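Local coordinates for protein cobalamin biosynthesis precorrin-6Y methylase (CbiE) (Archaeoglobus fulgidus, PDB 2BB3) that probably transfers a methyl group from S-adenosyl-L-methionine to a corrin precursor on the pathway to adenosylcobalamin, and here holds the product S-adenosyl-L-homocysteine, at residues A[181-186]-A[207-212]; A[55-60]-A[92-97]; A[81-86]-A[113-118]. All blocks are in the same frame, centred on the assembly; numbering follows the deposited sequence. Where two conformers were deposited one is given.

Contact 1 of 3, residues A[181-186]-A[207-212]; sequences VVLLEN and DYTIIF. With SAH (S-adenosyl-L-homocysteine), chain C.
Leu184 and Ile210 face each other as a hydrogen-bonded pair of two antiparallel strands, 181-185 and 209-212, in the mixed sheet of a tetrapyrrole methylase. Leu184 N reaches Ile210 O at 2.8 Å and almost straight (175° at the hydrogen), in the plane of that carbonyl; the return bond from Ile210 N to Leu184 O meets its carbonyl tilted from the plane. The next such pair, Val182 with Phe212, is again joined by two backbone hydrogen bonds; the two side chains lie side by side, and the edge of the Phe212 ring is turned to Val182 CG2. Bulky apolar residues suit this face: Leu184, Ile210 and Phe212 all pack on helix 125-133.

Ile210 can be followed outward. Its CB sits near Leu184 O, and CG2, anti to the backbone N, turns to Leu184 CD1 at 4.2 Å, two chains crossing obliquely. CG1 leaves the other way, anti to the carbonyl carbon (chi1 -77°), and comes within 3.6 Å of N3 of the adenine of S-adenosyl-L-homocysteine; CD1, at the tip, stays beside the same nitrogen. One branch thus packs the sheet while the other lines the pocket.

On the reverse face Leu183 CD2 lies 3.8 Å from Ile211 CG1, the two chains alongside each other. Glu185 runs next to Thr209 there, but its carboxylate forms salt bridges with Arg193 and Arg195, whereas Thr209 OG1 bonds to Ser206 O.

Asn186 N donates to Tyr208 O. The Asn186 amide stands at 66° to the Tyr208 ring and brings Asn186 OD1, bonded to Ser206 OG, to the ring edge. Asp207 and Thr209 belong to the ligand site: Asp207 O lies near ribose O3', and Thr209 O is 3.1 Å from O2'.

Contact 2 of 3, residues A[55-60]-A[92-97]; sequences RALELA and AVISTG. With SAH (S-adenosyl-L-homocysteine), chain C.
Ala56 CB rests on the backbone of the strand, 3.5 Å from Ile94 O, where helix 55-59 lies across strand 92-95 at 97° in the alpha/beta half of this methylase; the two segment axes approach to 7.5 Å. So close an approach probably leaves room for little more than a methyl, which suits alanine.

Ile94 carries the rest of the first shell. It splits its two branches between helix residues: CG2, anti to the backbone N, packs beneath Ala56 at 3.9 Å from CB, while the longer branch sends CD1 to Ala60 CB, a turn later, at 3.7 Å and to Leu57 CD2 at 4.0 Å. Leu57 and Ile94 meet at a slant, and both also rest on Ile50 of the neighbouring strand 49-52. An alanine in place of Ile94 would probably leave the methyls of Ala60 and Leu57 without their mate and open a gap between helix and sheet.

Two residues on, Thr96 turns its methyl and hydroxyl to different partners. With chi1 at 48°, CG2 lies anti to the carbonyl carbon and beside the helix, 3.7 Å from Ala56 N and close to Arg55 CB; OG1 takes the tighter place between backbone N and carbonyl carbon, near the amino acid end of the bound S-adenosyl-L-homocysteine.

Farther out, Ser53 OG bonds to Ala56 N in the first turn of the helix, and Arg55 stretches away to a cation-pi contact with Tyr208. This packing probably helps to hold Thr96 and Gly97 beside the ligand. Gly97 has a positive phi of 53°, and any CB would collide with the ligand's carboxyl carbon. Beside it, Thr96 O accepts a hydrogen bond from the ligand's amino nitrogen N, at 2.7 Å.

Contact 3 of 3, residues A[81-86]-A[113-118]; sequences RIMEEG and EDVEIK
The side chain of Met83, a selenomethionine, reaches across from helix 81-86 and meets Val115 at a slant, so that CG, rather than the selenium, does the closest touching: it lies 3.4 Å from Val115 CG1, tighter than carbons usually pack. Val115 points its CB at the helix and sets the same CG1 beside the backbone oxygen of Met83. Its chi1 of 19° is nearly eclipsed, consistent with a tight fit, though at this resolution the strain should be read cautiously.

Beyond CG the Met83 chain bends twice. SE passes Glu113 OE1 at 4.2 Å, the two chains nearly perpendicular, and CE goes on to Ile117 CG2, a looser approach of 4.4 Å. A long, flexible side chain suits this place, since it must bridge from a helix to both the loop and the strand behind it.

Helix 76-88 packs over one face of the parallel sheet of the alpha/beta half, and Met83 extends to its outermost strand in this chain, 116-120, beside strand 23-28, whose Ile24 it also touches. At the solvent side, Glu84 bends back at chi2 and brings OE2 to 4.3 Å from Asp114 OD2, a pair of like charges that water probably screens. Ile117 O accepts a hydrogen bond from Lys134 NZ of the second subunit.

Contacts 1 and 2 border the S-adenosyl-L-homocysteine from two sheets, contact 1 beside its adenine and contact 2 at its amino acid end; their centres are 21 Å apart. They also touch directly, Tyr208 OH lying 3.3 Å from Arg55 CD. Asp98, Ser125, Ala167 and Leu187 also bind the ligand. Contact 3 lies on the same parallel sheet as contact 2, with centres 18 Å apart, and the two meet where Ile82 CG2 packs on Val93 CG2 at 3.8 Å. Contact 3 is remote from the ligand, the side chain of Ile117 being about 14 Å away, and its centre is 34 Å from that of contact 1.

Contact 1 of 3, residues A[181-186]-A[207-212]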
loop_
_atom_site.group_PDB
_atom_site.type_symbol
_atom_site.label_atom_id
_atom_site.label_comp_id
_atom_site.label_asym_id
_atom_site.label_seq_id
_atom_site.Cartn_x
_atom_site.Cartn_y
_atom_site.Cartn_z
ATOM N N VAL A 181 5.058 -21.111 -6.904
ATOM C CA VAL A 181 5.243 -19.887 -6.160
ATOM C C VAL A 181 6.200 -18.987 -6.918
ATOM O O VAL A 181 6.998 -19.463 -7.729
ATOM C CB VAL A 181 5.808 -20.154 -4.730
ATOM C CG1 VAL A 181 4.848 -21.044 -3.947
ATOM C CG2 VAL A 181 7.182 -20.787 -4.805
ATOM N N VAL A 182 6.073 -17.681 -6.690
ATOM C CA VAL A 182 6.954 -16.706 -7.302
ATOM C C VAL A 182 7.619 -16.027 -6.103
ATOM O O VAL A 182 6.941 -15.569 -5.185
ATOM C CB VAL A 182 6.183 -15.655 -8.148
ATOM C CG1 VAL A 182 7.145 -14.612 -8.696
ATOM C CG2 VAL A 182 5.445 -16.336 -9.299
ATOM N N LEU A 183 8.949 -15.986 -6.117
ATOM C CA LEU A 183 9.734 -15.393 -5.046
ATOM C C LEU A 183 10.271 -14.050 -5.516
ATOM O O LEU A 183 10.988 -13.990 -6.517
ATOM C CB LEU A 183 10.919 -16.305 -4.687
ATOM C CG LEU A 183 10.608 -17.756 -4.300
ATOM C CD1 LEU A 183 11.885 -18.533 -3.964
ATOM C CD2 LEU A 183 9.680 -17.774 -3.118
ATOM N N LEU A 184 9.916 -12.976 -4.809
ATOM C CA LEU A 184 10.433 -11.659 -5.159
ATOM C C LEU A 184 11.400 -11.317 -4.024
ATOM O O LEU A 184 11.001 -11.025 -2.906
ATOM C CB LEU A 184 9.293 -10.639 -5.320
ATOM C CG LEU A 184 8.314 -11.130 -6.399
ATOM C CD1 LEU A 184 7.108 -11.763 -5.725
ATOM C CD2 LEU A 184 7.882 -10.003 -7.319
ATOM N N GLU A 185 12.688 -11.404 -4.339
ATOM C CA GLU A 185 13.755 -11.193 -3.382
ATOM C C GLU A 185 14.489 -9.883 -3.498
ATOM O O GLU A 185 14.859 -9.443 -4.598
ATOM C CB GLU A 185 14.782 -12.327 -3.517
ATOM C CG GLU A 185 14.161 -13.698 -3.429
ATOM C CD GLU A 185 15.142 -14.811 -3.750
ATOM O OE1 GLU A 185 15.730 -14.792 -4.856
ATOM O OE2 GLU A 185 15.327 -15.707 -2.897
ATOM N N ASN A 186 14.705 -9.264 -2.346
ATOM C CA ASN A 186 15.459 -8.023 -2.274
ATOM C C ASN A 186 14.999 -6.974 -3.283
ATOM O O ASN A 186 15.818 -6.384 -3.985
ATOM C CB ASN A 186 16.938 -8.358 -2.490
ATOM C CG ASN A 186 17.348 -9.637 -1.773
ATOM O OD1 ASN A 186 17.021 -9.837 -0.600
ATOM N ND2 ASN A 186 18.066 -10.507 -2.475
ATOM N N ASP A 207 16.181 -13.037 3.498
ATOM C CA ASP A 207 15.216 -12.680 4.532
ATOM C C ASP A 207 14.245 -11.606 4.047
ATOM O O ASP A 207 13.308 -11.245 4.751
ATOM C CB ASP A 207 15.923 -12.222 5.799
ATOM C CG ASP A 207 16.544 -13.382 6.554
ATOM O OD1 ASP A 207 15.956 -14.496 6.503
ATOM O OD2 ASP A 207 17.602 -13.184 7.189
ATOM N N TYR A 208 14.483 -11.100 2.843
ATOM C CA TYR A 208 13.596 -10.110 2.244
ATOM C C TYR A 208 12.942 -10.799 1.058
ATOM O O TYR A 208 13.262 -10.512 -0.099
ATOM C CB TYR A 208 14.389 -8.892 1.777
ATOM C CG TYR A 208 15.110 -8.230 2.919
ATOM C CD1 TYR A 208 16.463 -8.476 3.148
ATOM C CD2 TYR A 208 14.416 -7.437 3.835
ATOM C CE1 TYR A 208 17.108 -7.961 4.274
ATOM C CE2 TYR A 208 15.051 -6.916 4.968
ATOM C CZ TYR A 208 16.391 -7.189 5.177
ATOM O OH TYR A 208 17.019 -6.738 6.308
ATOM N N THR A 209 12.033 -11.720 1.360
ATOM C CA THR A 209 11.366 -12.489 0.315
ATOM C C THR A 209 9.858 -12.369 0.322
ATOM O O THR A 209 9.202 -12.620 1.335
ATOM C CB THR A 209 11.717 -13.999 0.445
ATOM O OG1 THR A 209 13.139 -14.155 0.354
ATOM C CG2 THR A 209 11.081 -14.806 -0.672
ATOM N N ILE A 210 9.291 -11.965 -0.802
ATOM C CA ILE A 210 7.849 -11.917 -0.852
ATOM C C ILE A 210 7.489 -13.132 -1.676
ATOM O O ILE A 210 8.100 -13.385 -2.712
ATOM C CB ILE A 210 7.326 -10.584 -1.433
ATOM C CG1 ILE A 210 7.440 -9.489 -0.350
ATOM C CG2 ILE A 210 5.864 -10.741 -1.859
ATOM C CD1 ILE A 210 7.062 -8.113 -0.806
ATOM N N ILE A 211 6.540 -13.919 -1.176
ATOM C CA ILE A 211 6.139 -15.158 -1.851
ATOM C C ILE A 211 4.755 -15.013 -2.460
ATOM O O ILE A 211 3.790 -14.899 -1.732
ATOM C CB ILE A 211 6.103 -16.332 -0.850
ATOM C CG1 ILE A 211 7.506 -16.578 -0.277
ATOM C CG2 ILE A 211 5.538 -17.581 -1.526
ATOM C CD1 ILE A 211 7.577 -17.762 0.728
ATOM N N PHE A 212 4.664 -15.014 -3.785
ATOM C CA PHE A 212 3.371 -14.884 -4.448
ATOM C C PHE A 212 2.800 -16.262 -4.778
ATOM O O PHE A 212 3.436 -17.046 -5.473
ATOM C CB PHE A 212 3.500 -14.062 -5.742
ATOM C CG PHE A 212 2.209 -13.910 -6.490
ATOM C CD1 PHE A 212 1.133 -13.232 -5.917
ATOM C CD2 PHE A 212 2.059 -14.454 -7.764
ATOM C CE1 PHE A 212 -0.072 -13.102 -6.598
ATOM C CE2 PHE A 212 0.847 -14.328 -8.461
ATOM C CZ PHE A 212 -0.217 -13.651 -7.877
HETATM N N SAH C . 7.171 -2.356 6.634
HETATM C CA SAH C . 7.715 -3.113 5.579
HETATM C CB SAH C . 7.725 -4.606 5.903
HETATM C CG SAH C . 8.430 -5.195 7.117
HETATM S SD SAH C . 8.095 -6.872 7.583
HETATM C C SAH C . 6.997 -2.739 4.334
HETATM O O SAH C . 7.553 -3.169 3.404
HETATM O OXT SAH C . 5.971 -2.114 4.347
HETATM C "C5'" SAH C . 9.572 -7.344 6.730
HETATM C "C4'" SAH C . 9.351 -8.219 5.509
HETATM O "O4'" SAH C . 8.995 -7.526 4.378
HETATM C "C3'" SAH C . 10.465 -9.148 5.135
HETATM O "O3'" SAH C . 10.520 -10.292 5.876
HETATM C "C2'" SAH C . 10.132 -9.399 3.709
HETATM O "O2'" SAH C . 9.296 -10.461 3.551
HETATM C "C1'" SAH C . 9.430 -8.166 3.267
HETATM N N9 SAH C . 10.341 -7.271 2.596
HETATM C C8 SAH C . 10.769 -6.143 3.076
HETATM N N7 SAH C . 11.525 -5.527 2.238
HETATM C C5 SAH C . 11.598 -6.251 1.188
HETATM C C6 SAH C . 12.247 -6.069 0.013
HETATM N N6 SAH C . 12.984 -5.049 -0.241
HETATM N N1 SAH C . 12.122 -6.995 -0.915
HETATM C C2 SAH C . 11.380 -8.083 -0.687
HETATM N N3 SAH C . 10.753 -8.230 0.457
HETATM C C4 SAH C . 10.861 -7.344 1.393
#

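Contact 2 of 3, residues A[55-60]-A[92-97]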
loop_
_atom_site.group_PDB
_atom_site.type_symbol
_atom_site.label_atom_id
_atom_site.label_comp_id
_atom_site.label_asym_id
_atom_site.label_seq_id
_atom_site.Cartn_x
_atom_site.Cartn_y
_atom_site.Cartn_z
ATOM N N ARG A 55 18.489 -0.114 8.372
ATOM C CA ARG A 55 17.920 -0.035 7.027
ATOM C C ARG A 55 16.922 1.110 6.892
ATOM O O ARG A 55 16.970 1.872 5.928
ATOM C CB ARG A 55 17.221 -1.345 6.655
ATOM C CG ARG A 55 18.124 -2.398 6.020
ATOM C CD ARG A 55 17.299 -3.558 5.434
ATOM N NE ARG A 55 16.310 -3.093 4.459
ATOM C CZ ARG A 55 16.612 -2.526 3.293
ATOM N NH1 ARG A 55 17.880 -2.346 2.936
ATOM N NH2 ARG A 55 15.641 -2.131 2.479
ATOM N N ALA A 56 16.017 1.229 7.859
ATOM C CA ALA A 56 15.027 2.291 7.798
ATOM C C ALA A 56 15.713 3.663 7.804
ATOM O O ALA A 56 15.324 4.545 7.049
ATOM C CB ALA A 56 14.033 2.177 8.960
ATOM N N LEU A 57 16.733 3.838 8.642
ATOM C CA LEU A 57 17.446 5.113 8.690
ATOM C C LEU A 57 18.224 5.364 7.410
ATOM O O LEU A 57 18.214 6.474 6.876
ATOM C CB LEU A 57 18.389 5.159 9.900
ATOM C CG LEU A 57 17.654 4.986 11.227
ATOM C CD1 LEU A 57 18.645 4.947 12.395
ATOM C CD2 LEU A 57 16.649 6.126 11.399
ATOM N N GLU A 58 18.897 4.330 6.922
ATOM C CA GLU A 58 19.664 4.450 5.692
ATOM C C GLU A 58 18.732 4.894 4.564
ATOM O O GLU A 58 18.943 5.939 3.941
ATOM C CB GLU A 58 20.345 3.112 5.347
ATOM C CG GLU A 58 21.560 2.782 6.232
ATOM C CD GLU A 58 22.203 1.415 5.945
ATOM O OE1 GLU A 58 23.410 1.242 6.257
ATOM O OE2 GLU A 58 21.510 0.508 5.428
ATOM N N LEU A 59 17.680 4.110 4.345
ATOM C CA LEU A 59 16.687 4.388 3.315
ATOM C C LEU A 59 16.203 5.823 3.334
ATOM O O LEU A 59 16.189 6.482 2.301
ATOM C CB LEU A 59 15.498 3.438 3.469
ATOM C CG LEU A 59 15.590 2.165 2.624
ATOM C CD1 LEU A 59 14.531 1.131 3.047
ATOM C CD2 LEU A 59 15.409 2.565 1.166
ATOM N N ALA A 60 15.827 6.311 4.509
ATOM C CA ALA A 60 15.346 7.683 4.652
ATOM C C ALA A 60 16.477 8.721 4.599
ATOM O O ALA A 60 16.233 9.919 4.721
ATOM C CB ALA A 60 14.568 7.825 5.959
ATOM N N ALA A 92 10.451 10.905 16.224
ATOM C CA ALA A 92 10.005 10.319 14.975
ATOM C C ALA A 92 10.597 8.918 14.952
ATOM O O ALA A 92 11.749 8.713 15.338
ATOM C CB ALA A 92 10.507 11.117 13.798
ATOM N N VAL A 93 9.794 7.953 14.539
ATOM C CA VAL A 93 10.252 6.592 14.435
ATOM C C VAL A 93 10.064 6.289 12.969
ATOM O O VAL A 93 8.991 6.527 12.413
ATOM C CB VAL A 93 9.393 5.620 15.269
ATOM C CG1 VAL A 93 9.923 4.197 15.129
ATOM C CG2 VAL A 93 9.397 6.035 16.737
ATOM N N ILE A 94 11.119 5.789 12.339
ATOM C CA ILE A 94 11.069 5.449 10.938
ATOM C C ILE A 94 10.996 3.941 10.829
ATOM O O ILE A 94 11.785 3.229 11.439
ATOM C CB ILE A 94 12.317 5.937 10.197
ATOM C CG1 ILE A 94 12.447 7.453 10.350
ATOM C CG2 ILE A 94 12.214 5.565 8.721
ATOM C CD1 ILE A 94 13.635 8.037 9.569
ATOM N N SER A 95 10.021 3.462 10.070
ATOM C CA SER A 95 9.829 2.033 9.865
ATOM C C SER A 95 10.218 1.763 8.426
ATOM O O SER A 95 10.082 2.651 7.584
ATOM C CB SER A 95 8.344 1.685 10.064
ATOM O OG SER A 95 8.076 0.355 9.691
ATOM N N THR A 96 10.721 0.569 8.128
ATOM C CA THR A 96 11.050 0.274 6.734
ATOM C C THR A 96 9.747 0.195 5.962
ATOM O O THR A 96 8.707 -0.173 6.518
ATOM C CB THR A 96 11.752 -1.069 6.548
ATOM O OG1 THR A 96 11.036 -2.072 7.269
ATOM C CG2 THR A 96 13.193 -0.996 7.009
ATOM N N GLY A 97 9.815 0.545 4.685
ATOM C CA GLY A 97 8.641 0.539 3.840
ATOM C C GLY A 97 7.473 1.336 4.394
ATOM O O GLY A 97 7.585 2.527 4.675
HETATM N N SAH C . 7.171 -2.356 6.634
HETATM C CA SAH C . 7.715 -3.113 5.579
HETATM C CB SAH C . 7.725 -4.606 5.903
HETATM C CG SAH C . 8.430 -5.195 7.117
HETATM S SD SAH C . 8.095 -6.872 7.583
HETATM C C SAH C . 6.997 -2.739 4.334
HETATM O O SAH C . 7.553 -3.169 3.404
HETATM O OXT SAH C . 5.971 -2.114 4.347
HETATM C "C5'" SAH C . 9.572 -7.344 6.730
HETATM C "C4'" SAH C . 9.351 -8.219 5.509
HETATM O "O4'" SAH C . 8.995 -7.526 4.378
HETATM C "C3'" SAH C . 10.465 -9.148 5.135
HETATM O "O3'" SAH C . 10.520 -10.292 5.876
HETATM C "C2'" SAH C . 10.132 -9.399 3.709
HETATM O "O2'" SAH C . 9.296 -10.461 3.551
HETATM C "C1'" SAH C . 9.430 -8.166 3.267
HETATM N N9 SAH C . 10.341 -7.271 2.596
HETATM C C8 SAH C . 10.769 -6.143 3.076
HETATM N N7 SAH C . 11.525 -5.527 2.238
HETATM C C5 SAH C . 11.598 -6.251 1.188
HETATM C C6 SAH C . 12.247 -6.069 0.013
HETATM N N6 SAH C . 12.984 -5.049 -0.241
HETATM N N1 SAH C . 12.122 -6.995 -0.915
HETATM C C2 SAH C . 11.380 -8.083 -0.687
HETATM N N3 SAH C . 10.753 -8.230 0.457
HETATM C C4 SAH C . 10.861 -7.344 1.393
#

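Contact 3 of 3, residues A[81-86]-A[113-118]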
loop_
_atom_site.group_PDB
_atom_site.type_symbol
_atom_site.label_atom_id
_atom_site.label_comp_id
_atom_site.label_asym_id
_atom_site.label_seq_id
_atom_site.Cartn_x
_atom_site.Cartn_y
_atom_site.Cartn_z
ATOM N N ARG A 81 9.607 3.065 25.831
ATOM C CA ARG A 81 10.653 4.025 26.182
ATOM C C ARG A 81 10.566 5.196 25.208
ATOM O O ARG A 81 10.322 6.338 25.617
ATOM C CB ARG A 81 12.038 3.363 26.095
ATOM C CG ARG A 81 13.155 4.152 26.782
ATOM C CD ARG A 81 14.529 3.469 26.697
ATOM N NE ARG A 81 14.500 2.083 27.165
ATOM C CZ ARG A 81 14.387 1.027 26.363
ATOM N NH1 ARG A 81 14.303 1.205 25.053
ATOM N NH2 ARG A 81 14.342 -0.201 26.866
ATOM N N ILE A 82 10.751 4.899 23.922
ATOM C CA ILE A 82 10.684 5.900 22.862
ATOM C C ILE A 82 9.435 6.757 23.024
ATOM O O ILE A 82 9.470 7.977 22.868
ATOM C CB ILE A 82 10.615 5.225 21.465
ATOM C CG1 ILE A 82 11.904 4.456 21.189
ATOM C CG2 ILE A 82 10.351 6.275 20.391
ATOM C CD1 ILE A 82 11.910 3.735 19.860
HETATM N N MSE A 83 8.332 6.084 23.329
HETATM C CA MSE A 83 7.032 6.712 23.514
HETATM C C MSE A 83 7.078 7.807 24.577
HETATM O O MSE A 83 6.729 8.953 24.305
HETATM C CB MSE A 83 6.011 5.639 23.904
HETATM C CG MSE A 83 4.596 5.886 23.422
HETATM SE SE MSE A 83 3.863 4.287 22.613
HETATM C CE MSE A 83 4.703 4.471 20.893
ATOM N N GLU A 84 7.523 7.458 25.781
ATOM C CA GLU A 84 7.586 8.431 26.871
ATOM C C GLU A 84 8.553 9.573 26.576
ATOM O O GLU A 84 8.292 10.723 26.937
ATOM C CB GLU A 84 7.971 7.738 28.184
ATOM C CG GLU A 84 7.493 8.475 29.438
ATOM C CD GLU A 84 5.989 8.743 29.425
ATOM O OE1 GLU A 84 5.204 7.781 29.264
ATOM O OE2 GLU A 84 5.594 9.922 29.577
ATOM N N GLU A 85 9.675 9.272 25.930
ATOM C CA GLU A 85 10.635 10.323 25.611
ATOM C C GLU A 85 9.975 11.327 24.679
ATOM O O GLU A 85 10.423 12.466 24.556
ATOM C CB GLU A 85 11.871 9.742 24.920
ATOM C CG GLU A 85 13.107 10.634 25.008
ATOM C CD GLU A 85 13.894 10.681 23.712
ATOM O OE1 GLU A 85 13.844 9.694 22.948
ATOM O OE2 GLU A 85 14.570 11.706 23.466
ATOM N N GLY A 86 8.897 10.896 24.035
ATOM C CA GLY A 86 8.207 11.757 23.095
ATOM C C GLY A 86 7.325 12.776 23.787
ATOM O O GLY A 86 6.620 13.542 23.137
ATOM N N GLU A 113 -1.699 3.740 26.036
ATOM C CA GLU A 113 -1.540 4.995 25.317
ATOM C C GLU A 113 -1.711 6.329 26.051
ATOM O O GLU A 113 -2.830 6.802 26.228
ATOM C CB GLU A 113 -2.514 4.969 24.131
ATOM C CG GLU A 113 -2.290 6.067 23.108
ATOM C CD GLU A 113 -1.322 5.654 22.017
ATOM O OE1 GLU A 113 -0.179 5.261 22.341
ATOM O OE2 GLU A 113 -1.711 5.727 20.829
ATOM N N ASP A 114 -0.617 6.950 26.468
ATOM C CA ASP A 114 -0.716 8.275 27.087
ATOM C C ASP A 114 -0.415 9.257 25.951
ATOM O O ASP A 114 -1.270 10.056 25.569
ATOM C CB ASP A 114 0.306 8.464 28.208
ATOM C CG ASP A 114 0.312 9.891 28.752
ATOM O OD1 ASP A 114 -0.788 10.434 28.995
ATOM O OD2 ASP A 114 1.412 10.467 28.934
ATOM N N VAL A 115 0.800 9.179 25.420
ATOM C CA VAL A 115 1.204 10.003 24.297
ATOM C C VAL A 115 0.480 9.480 23.048
ATOM O O VAL A 115 0.260 8.282 22.898
ATOM C CB VAL A 115 2.757 9.966 24.111
ATOM C CG1 VAL A 115 3.328 8.765 24.818
ATOM C CG2 VAL A 115 3.135 9.930 22.643
ATOM N N GLU A 116 0.099 10.389 22.162
ATOM C CA GLU A 116 -0.606 10.019 20.950
ATOM C C GLU A 116 0.374 9.583 19.859
ATOM O O GLU A 116 1.525 10.003 19.841
ATOM C CB GLU A 116 -1.414 11.220 20.465
ATOM C CG GLU A 116 -2.451 10.909 19.405
ATOM C CD GLU A 116 -3.159 12.165 18.919
ATOM O OE1 GLU A 116 -3.553 12.989 19.779
ATOM O OE2 GLU A 116 -3.323 12.328 17.686
ATOM N N ILE A 117 -0.066 8.716 18.961
ATOM C CA ILE A 117 0.815 8.329 17.887
ATOM C C ILE A 117 0.111 8.527 16.540
ATOM O O ILE A 117 -1.068 8.230 16.394
ATOM C CB ILE A 117 1.353 6.867 18.060
ATOM C CG1 ILE A 117 0.874 5.984 16.924
ATOM C CG2 ILE A 117 1.000 6.311 19.427
ATOM C CD1 ILE A 117 1.704 6.173 15.697
ATOM N N LYS A 118 0.847 9.080 15.581
ATOM C CA LYS A 118 0.340 9.320 14.235
ATOM C C LYS A 118 1.230 8.591 13.220
ATOM O O LYS A 118 2.470 8.589 13.340
ATOM C CB LYS A 118 0.296 10.828 13.929
ATOM C CG LYS A 118 -0.917 11.542 14.549
ATOM C CD LYS A 118 -0.782 13.074 14.562
ATOM C CE LYS A 118 -1.094 13.684 13.197
ATOM N NZ LYS A 118 -0.911 15.174 13.177
#